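Restriction endonuclease EcoP15I, modification subunit (Escherichia coli, PDB 4ZCF) methylates the N6 of one adenine in the site 5'-CAGCAG-3' as a homodimer, and joins the restriction subunit to cleave DNA. Local coordinates at the interface of chains A and B. Residues are numbered along the deposited sequence; one frame, centred on the assembly and turned at random. Chains: chain A, Restriction endonuclease EcoP15I, modification subunit; chain B, Restriction endonuclease EcoP15I, restriction subunit.

The interface of chains A and B. Residues chain A 553-554, 577; chain B 134, 137.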
loop_
_atom_site.group_PDB
_atom_site.type_symbol
_atom_site.label_atom_id
_atom_site.label_comp_id
_atom_site.label_asym_id
_atom_site.label_seq_id
_atom_site.Cartn_x
_atom_site.Cartn_y
_atom_site.Cartn_z
ATOM N N ASP A 553 0.777 -28.604 1.439
ATOM C CA ASP A 553 -0.342 -28.879 2.341
ATOM C C ASP A 553 -0.621 -27.768 3.348
ATOM O O ASP A 553 -1.592 -27.872 4.093
ATOM C CB ASP A 553 -0.199 -30.266 3.026
ATOM C CG ASP A 553 -0.591 -31.455 2.149
ATOM O OD1 ASP A 553 -1.650 -31.383 1.490
ATOM O OD2 ASP A 553 0.117 -32.476 2.183
ATOM N N GLY A 554 0.230 -26.735 3.372
ATOM C CA GLY A 554 0.053 -25.559 4.218
ATOM C C GLY A 554 0.847 -25.467 5.498
ATOM O O GLY A 554 0.607 -24.556 6.298
ATOM N N ARG A 577 -1.697 -33.817 9.605
ATOM C CA ARG A 577 -1.731 -34.709 8.448
ATOM C C ARG A 577 -0.681 -35.825 8.502
ATOM O O ARG A 577 0.463 -35.574 8.894
ATOM C CB ARG A 577 -1.798 -33.966 7.087
ATOM C CG ARG A 577 -1.132 -32.602 7.012
ATOM C CD ARG A 577 -2.085 -31.490 6.607
ATOM N NE ARG A 577 -1.394 -30.197 6.527
ATOM C CZ ARG A 577 -1.655 -29.132 7.287
ATOM N NH1 ARG A 577 -2.614 -29.180 8.206
ATOM N NH2 ARG A 577 -0.964 -28.012 7.129
ATOM N N GLU B 134 -7.343 -25.900 3.147
ATOM C CA GLU B 134 -6.910 -27.302 3.087
ATOM C C GLU B 134 -8.033 -28.190 2.616
ATOM O O GLU B 134 -7.809 -28.951 1.691
ATOM C CB GLU B 134 -6.358 -27.786 4.424
ATOM C CG GLU B 134 -4.895 -27.445 4.601
ATOM C CD GLU B 134 -4.454 -27.274 6.041
ATOM O OE1 GLU B 134 -4.749 -28.173 6.862
ATOM O OE2 GLU B 134 -3.814 -26.240 6.348
ATOM N N ARG B 137 -8.659 -27.528 -1.238
ATOM C CA ARG B 137 -7.486 -27.810 -2.091
ATOM C C ARG B 137 -7.384 -29.325 -2.281
ATOM O O ARG B 137 -7.002 -29.794 -3.351
ATOM C CB ARG B 137 -6.199 -27.252 -1.445
ATOM C CG ARG B 137 -4.897 -27.434 -2.245
ATOM C CD ARG B 137 -3.744 -26.573 -1.736
ATOM N NE ARG B 137 -3.565 -26.680 -0.293
ATOM C CZ ARG B 137 -3.687 -25.669 0.559
ATOM N NH1 ARG B 137 -3.970 -24.444 0.117
ATOM N NH2 ARG B 137 -3.523 -25.868 1.858
HETATM O O HOH W 1 -2.159 -26.189 8.388
#
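A:Arg577 of the modification subunit and B:Glu134 of the restriction subunit form a salt bridge, with the guanidinium NH1 2.7 Å from the carboxylate OE1. The pairing is not the flat, two-toothed kind: the planes are turned 55° apart, and B:Glu134 CD lies over one face of the guanidinium, toward its rim. The N-H of NH1 does not point at OE1, so attraction between opposite charges holds this pair. A water supplies the directed link, lying in the guanidinium plane 2.5 Å from A:Arg577 NH2 and reaching B:Glu134 OE2 at 2.6 Å. Glutamate suits its side because one carboxylate oxygen can face the cation and the other the water. Arginine suits the place because its broad, flat cation can offer a face to the acid and an edge to the water; an alanine here would probably leave the B:Glu134 carboxylate without its countercharge and the water without this donor.

On the same face of the guanidinium as B:Glu134 CD, the backbone carbonyl O of A:Asp553 packs against B:Glu134 CG at 3.4 Å; this contact is through backbone, so the aspartate side chain matters less here. A:Gly554 O lies in the guanidinium plane off its edge, too far from NH2 for a bond. A:Gly554 has a positive phi (100°), which glycine adopts easily. One helical turn on, B:Arg137 bends at chi3 (49°), bringing NH2 to 3.6 Å from A:Asp553 O, and its charge may favour the A:Asp553 carboxylate at longer range.

This small polar patch joins the start of strand 577-580 and the loop after helix 539-552, in the modification subunit's C-terminal region, to helix 130-140 of the restriction subunit's helicase-like domain.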